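Long-range contacts in putidaredoxin reductase (Pseudomonas putida, PDB 1Q1R), which transfers electrons through its FAD from NADH to putidaredoxin, the iron-sulfur protein that in turn reduces cytochrome P450cam: residues Gly337-Gly342 and Val381-Ser386; Asp360-Tyr365 and Val374-Arg379; Tyr347-Val352 and Gln367-Leu372. One frame throughout, in Å; residues are numbered along the deposited sequence.

Contact 1. Residues Gly337-Gly342 and Val381-Ser386; sequences GLKMVG and VEFNQS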
loop_
_atom_site.group_PDB
_atom_site.type_symbol
_atom_site.label_atom_id
_atom_site.label_comp_id
_atom_site.label_asym_id
_atom_site.label_seq_id
_atom_site.Cartn_x
_atom_site.Cartn_y
_atom_site.Cartn_z
ATOM N N GLY A 337 -12.227 11.996 -3.598
ATOM C CA GLY A 337 -10.811 12.175 -3.335
ATOM C C GLY A 337 -10.471 11.951 -1.876
ATOM O O GLY A 337 -10.628 12.845 -1.043
ATOM N N LEU A 338 -10.006 10.748 -1.564
ATOM C CA LEU A 338 -9.640 10.401 -0.199
ATOM C C LEU A 338 -8.126 10.474 -0.034
ATOM O O LEU A 338 -7.389 9.726 -0.676
ATOM C CB LEU A 338 -10.134 8.990 0.117
ATOM C CG LEU A 338 -11.638 8.793 -0.124
ATOM C CD1 LEU A 338 -11.990 7.312 -0.162
ATOM C CD2 LEU A 338 -12.409 9.508 0.968
ATOM N N LYS A 339 -7.665 11.387 0.816
ATOM C CA LYS A 339 -6.235 11.540 1.060
ATOM C C LYS A 339 -5.972 11.543 2.558
ATOM O O LYS A 339 -6.570 12.316 3.309
ATOM C CB LYS A 339 -5.718 12.828 0.414
ATOM C CG LYS A 339 -6.036 12.917 -1.071
ATOM C CD LYS A 339 -5.333 14.086 -1.744
ATOM C CE LYS A 339 -3.846 13.815 -1.921
ATOM N NZ LYS A 339 -3.151 14.938 -2.626
ATOM N N MET A 340 -5.074 10.665 2.985
ATOM C CA MET A 340 -4.743 10.526 4.392
ATOM C C MET A 340 -3.281 10.864 4.664
ATOM O O MET A 340 -2.391 10.433 3.928
ATOM C CB MET A 340 -5.018 9.084 4.840
ATOM C CG MET A 340 -6.463 8.584 4.649
ATOM S SD MET A 340 -7.110 8.480 2.939
ATOM C CE MET A 340 -8.600 9.515 3.095
ATOM N N VAL A 341 -3.034 11.641 5.716
ATOM C CA VAL A 341 -1.669 11.999 6.094
ATOM C C VAL A 341 -1.430 11.688 7.570
ATOM O O VAL A 341 -2.296 11.926 8.412
ATOM C CB VAL A 341 -1.365 13.498 5.839
ATOM C CG1 VAL A 341 -2.361 14.376 6.577
ATOM C CG2 VAL A 341 0.053 13.817 6.284
ATOM N N GLY A 342 -0.255 11.140 7.868
ATOM C CA GLY A 342 0.089 10.803 9.236
ATOM C C GLY A 342 -0.417 9.444 9.670
ATOM O O GLY A 342 -1.089 8.743 8.908
ATOM N N VAL A 381 -6.654 20.974 -0.527
ATOM C CA VAL A 381 -5.914 22.068 0.087
ATOM C C VAL A 381 -5.676 21.812 1.570
ATOM O O VAL A 381 -4.549 21.950 2.056
ATOM C CB VAL A 381 -6.642 23.418 -0.090
ATOM C CG1 VAL A 381 -5.839 24.530 0.576
ATOM C CG2 VAL A 381 -6.822 23.715 -1.576
ATOM N N GLU A 382 -6.725 21.433 2.294
ATOM C CA GLU A 382 -6.555 21.161 3.713
ATOM C C GLU A 382 -5.630 19.959 3.893
ATOM O O GLU A 382 -4.977 19.817 4.926
ATOM C CB GLU A 382 -7.908 20.919 4.396
ATOM C CG GLU A 382 -8.875 22.100 4.257
ATOM C CD GLU A 382 -9.978 22.114 5.307
ATOM O OE1 GLU A 382 -10.425 21.027 5.736
ATOM O OE2 GLU A 382 -10.411 23.223 5.693
ATOM N N PHE A 383 -5.562 19.094 2.884
ATOM C CA PHE A 383 -4.671 17.941 2.968
ATOM C C PHE A 383 -3.225 18.444 2.916
ATOM O O PHE A 383 -2.400 18.110 3.768
ATOM C CB PHE A 383 -4.915 16.972 1.808
ATOM C CG PHE A 383 -3.927 15.844 1.758
ATOM C CD1 PHE A 383 -3.911 14.873 2.755
ATOM C CD2 PHE A 383 -2.978 15.779 0.742
ATOM C CE1 PHE A 383 -2.961 13.856 2.746
ATOM C CE2 PHE A 383 -2.022 14.767 0.723
ATOM C CZ PHE A 383 -2.014 13.804 1.729
ATOM N N ASN A 384 -2.921 19.253 1.910
ATOM C CA ASN A 384 -1.575 19.799 1.776
ATOM C C ASN A 384 -1.206 20.608 3.017
ATOM O O ASN A 384 -0.090 20.511 3.525
ATOM C CB ASN A 384 -1.486 20.674 0.526
ATOM C CG ASN A 384 -1.308 19.861 -0.744
ATOM O OD1 ASN A 384 -1.545 20.352 -1.850
ATOM N ND2 ASN A 384 -0.869 18.616 -0.593
ATOM N N GLN A 385 -2.149 21.396 3.517
ATOM C CA GLN A 385 -1.888 22.198 4.706
ATOM C C GLN A 385 -1.659 21.304 5.919
ATOM O O GLN A 385 -0.838 21.617 6.780
ATOM C CB GLN A 385 -3.056 23.156 4.968
ATOM C CG GLN A 385 -3.277 24.152 3.844
ATOM C CD GLN A 385 -4.516 25.003 4.043
ATOM O OE1 GLN A 385 -5.607 24.482 4.275
ATOM N NE2 GLN A 385 -4.355 26.319 3.941
ATOM N N SER A 386 -2.377 20.185 5.979
ATOM C CA SER A 386 -2.241 19.259 7.098
ATOM C C SER A 386 -0.882 18.562 7.115
ATOM O O SER A 386 -0.375 18.220 8.183
ATOM C CB SER A 386 -3.364 18.218 7.074
ATOM O OG SER A 386 -4.626 18.828 7.303
#
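One face of the F383 ring is covered by K339, whose CB stands almost over the ring centre, 3.6 Å from the centroid and 13° off the ring normal, a CH-pi contact. The rest of the lysine chain runs on along the CD2-CE2 side of the ring; a bend at chi3 (74°) brings CE of K339 within 3.4 Å of CE2 of F383. At the ring edge lies the peptide between M340 and V341. Its nitrogen, N of V341, is in the ring plane, and C of M340 is 3.6 Å from CE1 of F383. V341 approaches obliquely, with its CB 3.5 Å from the same CE1. W328 also meets the ring.

F383 reaches from helix 380-391 onto strand 336-342 because its CG is anti to the backbone N (chi1 174°). The helix packs against one side of the antiparallel sheet of the reductase C-terminal region, and the axes of segments 381-386 and 337-342 approach to 8.8 Å. M340 and L338 point to the other side and meet Y197 of helix 191-204.

One turn beyond F383, CB of S386 extends the apolar contact to CG1 of V341 at 4.0 Å. The serine OG is turned back into its own helix, giving a 2.6 Å hydrogen bond to O of E382. That carbonyl also accepts from N of S386, on the opposite face of its plane.

Contact 2. Residues Asp360-Tyr365 and Val374-Arg379; sequences DFSVFY and VDTVNR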
loop_
_atom_site.group_PDB
_atom_site.type_symbol
_atom_site.label_atom_id
_atom_site.label_comp_id
_atom_site.label_asym_id
_atom_site.label_seq_id
_atom_site.Cartn_x
_atom_site.Cartn_y
_atom_site.Cartn_z
ATOM N N ASP A 360 -17.142 15.895 2.059
ATOM C CA ASP A 360 -16.428 17.161 2.038
ATOM C C ASP A 360 -16.093 17.559 3.466
ATOM O O ASP A 360 -16.798 18.354 4.086
ATOM C CB ASP A 360 -17.302 18.227 1.372
ATOM C CG ASP A 360 -16.795 19.629 1.610
ATOM O OD1 ASP A 360 -15.568 19.846 1.534
ATOM O OD2 ASP A 360 -17.634 20.520 1.864
ATOM N N PHE A 361 -15.009 16.998 3.985
ATOM C CA PHE A 361 -14.601 17.284 5.349
ATOM C C PHE A 361 -13.197 16.784 5.615
ATOM O O PHE A 361 -12.597 16.097 4.785
ATOM C CB PHE A 361 -15.572 16.615 6.329
ATOM C CG PHE A 361 -15.664 15.116 6.166
ATOM C CD1 PHE A 361 -14.670 14.283 6.670
ATOM C CD2 PHE A 361 -16.739 14.541 5.498
ATOM C CE1 PHE A 361 -14.746 12.900 6.511
ATOM C CE2 PHE A 361 -16.826 13.161 5.332
ATOM C CZ PHE A 361 -15.828 12.338 5.839
ATOM N N SER A 362 -12.678 17.144 6.782
ATOM C CA SER A 362 -11.359 16.719 7.215
ATOM C C SER A 362 -11.516 16.234 8.649
ATOM O O SER A 362 -12.270 16.820 9.429
ATOM C CB SER A 362 -10.368 17.879 7.162
ATOM O OG SER A 362 -10.188 18.328 5.831
ATOM N N VAL A 363 -10.817 15.161 8.991
ATOM C CA VAL A 363 -10.892 14.613 10.335
ATOM C C VAL A 363 -9.503 14.648 10.947
ATOM O O VAL A 363 -8.560 14.032 10.427
ATOM C CB VAL A 363 -11.415 13.153 10.322
ATOM C CG1 VAL A 363 -11.591 12.643 11.747
ATOM C CG2 VAL A 363 -12.741 13.083 9.577
ATOM N N PHE A 364 -9.374 15.388 12.043
ATOM C CA PHE A 364 -8.091 15.511 12.721
ATOM C C PHE A 364 -7.986 14.527 13.877
ATOM O O PHE A 364 -8.860 14.473 14.735
ATOM C CB PHE A 364 -7.898 16.945 13.242
ATOM C CG PHE A 364 -7.867 17.988 12.156
ATOM C CD1 PHE A 364 -9.048 18.463 11.591
ATOM C CD2 PHE A 364 -6.651 18.471 11.673
ATOM C CE1 PHE A 364 -9.019 19.400 10.559
ATOM C CE2 PHE A 364 -6.613 19.406 10.642
ATOM C CZ PHE A 364 -7.797 19.869 10.082
ATOM N N TYR A 365 -6.914 13.743 13.889
ATOM C CA TYR A 365 -6.684 12.772 14.953
ATOM C C TYR A 365 -5.664 13.362 15.918
ATOM O O TYR A 365 -4.531 13.653 15.530
ATOM C CB TYR A 365 -6.154 11.455 14.378
ATOM C CG TYR A 365 -7.151 10.735 13.499
ATOM C CD1 TYR A 365 -7.477 11.222 12.233
ATOM C CD2 TYR A 365 -7.790 9.581 13.946
ATOM C CE1 TYR A 365 -8.418 10.579 11.435
ATOM C CE2 TYR A 365 -8.732 8.929 13.156
ATOM C CZ TYR A 365 -9.042 9.432 11.904
ATOM O OH TYR A 365 -9.979 8.790 11.128
ATOM N N VAL A 374 -4.490 13.290 9.694
ATOM C CA VAL A 374 -5.688 13.930 9.181
ATOM C C VAL A 374 -6.176 13.170 7.962
ATOM O O VAL A 374 -5.404 12.891 7.042
ATOM C CB VAL A 374 -5.434 15.393 8.762
ATOM C CG1 VAL A 374 -6.747 16.036 8.323
ATOM C CG2 VAL A 374 -4.817 16.175 9.916
ATOM N N ASP A 375 -7.450 12.805 7.975
ATOM C CA ASP A 375 -8.048 12.118 6.842
ATOM C C ASP A 375 -8.882 13.201 6.160
ATOM O O ASP A 375 -9.736 13.820 6.798
ATOM C CB ASP A 375 -8.962 10.974 7.306
ATOM C CG ASP A 375 -8.190 9.796 7.905
ATOM O OD1 ASP A 375 -8.837 8.931 8.536
ATOM O OD2 ASP A 375 -6.953 9.725 7.746
ATOM N N THR A 376 -8.621 13.456 4.884
ATOM C CA THR A 376 -9.388 14.462 4.165
ATOM C C THR A 376 -10.229 13.813 3.080
ATOM O O THR A 376 -9.789 12.873 2.415
ATOM C CB THR A 376 -8.475 15.529 3.526
ATOM O OG1 THR A 376 -7.633 14.920 2.541
ATOM C CG2 THR A 376 -7.608 16.188 4.592
ATOM N N VAL A 377 -11.449 14.313 2.919
ATOM C CA VAL A 377 -12.377 13.801 1.917
ATOM C C VAL A 377 -12.761 14.950 0.993
ATOM O O VAL A 377 -13.520 15.844 1.375
ATOM C CB VAL A 377 -13.640 13.224 2.587
ATOM C CG1 VAL A 377 -14.664 12.843 1.533
ATOM C CG2 VAL A 377 -13.261 12.017 3.432
ATOM N N ASN A 378 -12.228 14.912 -0.225
ATOM C CA ASN A 378 -12.459 15.953 -1.222
ATOM C C ASN A 378 -11.960 17.310 -0.734
ATOM O O ASN A 378 -12.571 18.340 -1.007
ATOM C CB ASN A 378 -13.943 16.052 -1.602
ATOM C CG ASN A 378 -14.392 14.920 -2.521
ATOM O OD1 ASN A 378 -13.611 14.410 -3.331
ATOM N ND2 ASN A 378 -15.658 14.538 -2.411
ATOM N N ARG A 379 -10.845 17.306 -0.012
ATOM C CA ARG A 379 -10.251 18.544 0.486
ATOM C C ARG A 379 -8.740 18.545 0.273
ATOM O O ARG A 379 -7.956 18.436 1.218
ATOM C CB ARG A 379 -10.588 18.734 1.965
ATOM C CG ARG A 379 -12.059 19.018 2.184
ATOM C CD ARG A 379 -12.300 19.746 3.483
ATOM N NE ARG A 379 -13.703 20.109 3.621
ATOM C CZ ARG A 379 -14.199 20.827 4.624
ATOM N NH1 ARG A 379 -13.402 21.269 5.595
ATOM N NH2 ARG A 379 -15.497 21.096 4.656
#
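V377 lies over one face of the F361 ring, CB 4.0 Å from the centroid, while its CG2 touches CE1 of F361 at 3.5 Å. On the other side of the sheet, F364 and V374 run side by side, with CG2 of V374 3.4 Å from CD2 of F364. Four backbone hydrogen bonds join these tightly packed strands, two at the F361-V377 pair and two at V363-D375; V377 N to F361 O is short and straight (2.8 Å, 164°). Y365 OH adds a weak bond to OD1 of D375.

The end at D360, N378 and R379 is partly exposed: N378 touches little, whereas R379 is still well engaged. Its NE donates to OD1 of D360 at 2.8 Å, in the guanidinium plane but from above the carboxylate plane; NH2 adds a weak bond to the same oxygen. CA of F361 lies over one guanidinium face, toward its rim, and NH1 of R379 also bridges to E382 and NH2 to E404. A leucine in place of R379 would probably leave D360 and E404 without this positive partner and E382 with one partner fewer.

Strands 360-367 and 370-377 are the arms of an antiparallel beta hairpin in the reductase C-terminal sheet.

Contact 3. Residues Tyr347-Val352 and Gln367-Leu372; sequences YDRIIV and QGDRVL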
loop_
_atom_site.group_PDB
_atom_site.type_symbol
_atom_site.label_atom_id
_atom_site.label_comp_id
_atom_site.label_asym_id
_atom_site.label_seq_id
_atom_site.Cartn_x
_atom_site.Cartn_y
_atom_site.Cartn_z
ATOM N N TYR A 347 -4.406 7.949 19.053
ATOM C CA TYR A 347 -5.220 9.149 19.211
ATOM C C TYR A 347 -6.224 8.955 20.341
ATOM O O TYR A 347 -6.716 7.844 20.559
ATOM C CB TYR A 347 -5.961 9.468 17.905
ATOM C CG TYR A 347 -7.162 8.589 17.638
ATOM C CD1 TYR A 347 -8.417 8.917 18.146
ATOM C CD2 TYR A 347 -7.038 7.414 16.899
ATOM C CE1 TYR A 347 -9.520 8.096 17.927
ATOM C CE2 TYR A 347 -8.134 6.585 16.675
ATOM C CZ TYR A 347 -9.369 6.933 17.193
ATOM O OH TYR A 347 -10.450 6.107 16.989
ATOM N N ASP A 348 -6.524 10.034 21.059
ATOM C CA ASP A 348 -7.482 9.965 22.153
ATOM C C ASP A 348 -8.725 10.784 21.841
ATOM O O ASP A 348 -9.610 10.929 22.683
ATOM C CB ASP A 348 -6.851 10.443 23.462
ATOM C CG ASP A 348 -6.173 11.780 23.328
ATOM O OD1 ASP A 348 -6.824 12.732 22.853
ATOM O OD2 ASP A 348 -4.988 11.878 23.704
ATOM N N ARG A 349 -8.782 11.327 20.629
ATOM C CA ARG A 349 -9.943 12.094 20.194
ATOM C C ARG A 349 -9.788 12.627 18.781
ATOM O O ARG A 349 -8.679 12.825 18.288
ATOM C CB ARG A 349 -10.232 13.261 21.139
ATOM C CG ARG A 349 -9.217 14.385 21.106
ATOM C CD ARG A 349 -9.914 15.702 21.388
ATOM N NE ARG A 349 -8.972 16.789 21.624
ATOM C CZ ARG A 349 -9.312 18.073 21.641
ATOM N NH1 ARG A 349 -10.574 18.430 21.431
ATOM N NH2 ARG A 349 -8.392 18.999 21.875
ATOM N N ILE A 350 -10.920 12.849 18.133
ATOM C CA ILE A 350 -10.918 13.362 16.779
ATOM C C ILE A 350 -11.738 14.636 16.734
ATOM O O ILE A 350 -12.620 14.855 17.568
ATOM C CB ILE A 350 -11.531 12.355 15.782
ATOM C CG1 ILE A 350 -13.047 12.296 15.968
ATOM C CG2 ILE A 350 -10.920 10.974 15.991
ATOM C CD1 ILE A 350 -13.769 11.523 14.887
ATOM N N ILE A 351 -11.427 15.479 15.762
ATOM C CA ILE A 351 -12.146 16.724 15.565
ATOM C C ILE A 351 -12.524 16.739 14.094
ATOM O O ILE A 351 -11.660 16.645 13.220
ATOM C CB ILE A 351 -11.265 17.953 15.896
ATOM C CG1 ILE A 351 -10.892 17.935 17.381
ATOM C CG2 ILE A 351 -12.010 19.235 15.542
ATOM C CD1 ILE A 351 -10.034 19.095 17.820
ATOM N N VAL A 352 -13.818 16.825 13.826
ATOM C CA VAL A 352 -14.301 16.838 12.459
ATOM C C VAL A 352 -14.499 18.269 11.986
ATOM O O VAL A 352 -15.167 19.064 12.644
ATOM C CB VAL A 352 -15.641 16.081 12.337
ATOM C CG1 VAL A 352 -16.127 16.104 10.890
ATOM C CG2 VAL A 352 -15.474 14.654 12.839
ATOM N N GLN A 367 -3.753 13.433 19.978
ATOM C CA GLN A 367 -3.348 12.738 21.189
ATOM C C GLN A 367 -3.018 13.927 22.077
ATOM O O GLN A 367 -1.897 14.434 22.068
ATOM C CB GLN A 367 -2.098 11.895 20.955
ATOM C CG GLN A 367 -1.740 11.024 22.143
ATOM C CD GLN A 367 -0.475 10.220 21.925
ATOM O OE1 GLN A 367 -0.159 9.322 22.706
ATOM N NE2 GLN A 367 0.260 10.542 20.868
ATOM N N GLY A 368 -4.014 14.387 22.824
ATOM C CA GLY A 368 -3.821 15.554 23.660
ATOM C C GLY A 368 -4.100 16.744 22.758
ATOM O O GLY A 368 -5.223 16.912 22.281
ATOM N N ASP A 369 -3.083 17.562 22.512
ATOM C CA ASP A 369 -3.237 18.722 21.642
ATOM C C ASP A 369 -2.391 18.552 20.387
ATOM O O ASP A 369 -2.387 19.411 19.506
ATOM C CB ASP A 369 -2.822 20.006 22.364
ATOM C CG ASP A 369 -3.734 20.342 23.527
ATOM O OD1 ASP A 369 -4.971 20.243 23.376
ATOM O OD2 ASP A 369 -3.210 20.720 24.593
ATOM N N ARG A 370 -1.667 17.440 20.317
ATOM C CA ARG A 370 -0.818 17.158 19.169
ATOM C C ARG A 370 -1.609 16.457 18.067
ATOM O O ARG A 370 -2.310 15.474 18.323
ATOM C CB ARG A 370 0.358 16.272 19.579
ATOM C CG ARG A 370 1.231 15.863 18.404
ATOM C CD ARG A 370 2.217 14.771 18.774
ATOM N NE ARG A 370 2.901 14.263 17.588
ATOM C CZ ARG A 370 3.710 13.207 17.583
ATOM N NH1 ARG A 370 3.939 12.540 18.708
ATOM N NH2 ARG A 370 4.289 12.819 16.452
ATOM N N VAL A 371 -1.496 16.970 16.846
ATOM C CA VAL A 371 -2.189 16.377 15.709
ATOM C C VAL A 371 -1.343 15.220 15.180
ATOM O O VAL A 371 -0.200 15.416 14.774
ATOM C CB VAL A 371 -2.410 17.412 14.578
ATOM C CG1 VAL A 371 -3.102 16.751 13.391
ATOM C CG2 VAL A 371 -3.260 18.573 15.093
ATOM N N LEU A 372 -1.910 14.018 15.198
ATOM C CA LEU A 372 -1.210 12.820 14.731
ATOM C C LEU A 372 -1.428 12.556 13.248
ATOM O O LEU A 372 -0.495 12.205 12.528
ATOM C CB LEU A 372 -1.676 11.595 15.521
ATOM C CG LEU A 372 -1.351 11.547 17.017
ATOM C CD1 LEU A 372 -2.064 10.358 17.650
ATOM C CD2 LEU A 372 0.155 11.440 17.218
#
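With chi1 at 51°, the carboxylate of D348 sits between its own backbone N and carbonyl carbon and turns toward N of G368; R349, with chi1 at 70° and a bend at chi2, carries its guanidinium group toward G368 and D369. Both bonds from the glycine amide are weak: OD2 of D348 is close, 2.8 Å from N of G368, but badly angled, whereas OD1 lies nearly straight ahead of the N-H yet 3.3 Å away.

R349 directs its guanidinium edge at O of G368, 3.8 Å from NE. Its NH2 forms a long salt bridge of 3.9 Å to OD1 of D369, with the two planar groups turned 69° apart. CD1 of I351 lies over one guanidinium face, toward its rim. CD1 of L372 packs 3.6 Å from N of Y347 and 4.0 Å from CB of Y347, while the Y347 ring meets Y365 edge-to-face.

Residues Q367-R370 form the type II' turn of a beta hairpin; Q367 N bonds to O of R370, while the return bond that closes the turn, R370 N to Q367 O, is weak. G368 has backbone angles at which a CB would collide with the carbonyl O of Q367. Where the neighbouring strand meets the hairpin, D348 and R349 both face L366, a classic beta bulge.

Weak bonds and a long salt bridge suggest that the charged groups bind the exposed turn only weakly and probably share their hydrogen bonds with water, whereas L372 supplies the apolar part of the contact.

All three contacts reach the same antiparallel sheet; contact 1 packs a helix against it, and contact 2 pairs the central strand 370-377 with its neighbour 360-367. The centre of contact 2 is 7 Å from that of contact 1 and 13 Å from that of contact 3. Strand 336-342 joins it through a probable hydrogen bond from N378 N to G337 O (2.7 Å), and the helix of contact 1 through S362 OG and E382 OE1, also 2.7 Å apart. Toward contact 3 the hairpin continues, L372 N lying 2.7 Å from Y365 O, while F364 N probably bonds to I351 O (2.9 Å) on 349-353, one of the two outer strands. Contact 1 approaches the cofactor more closely: the M340 side chain is about 9 Å from FAD, that of D375 in contact 2 about 13 Å.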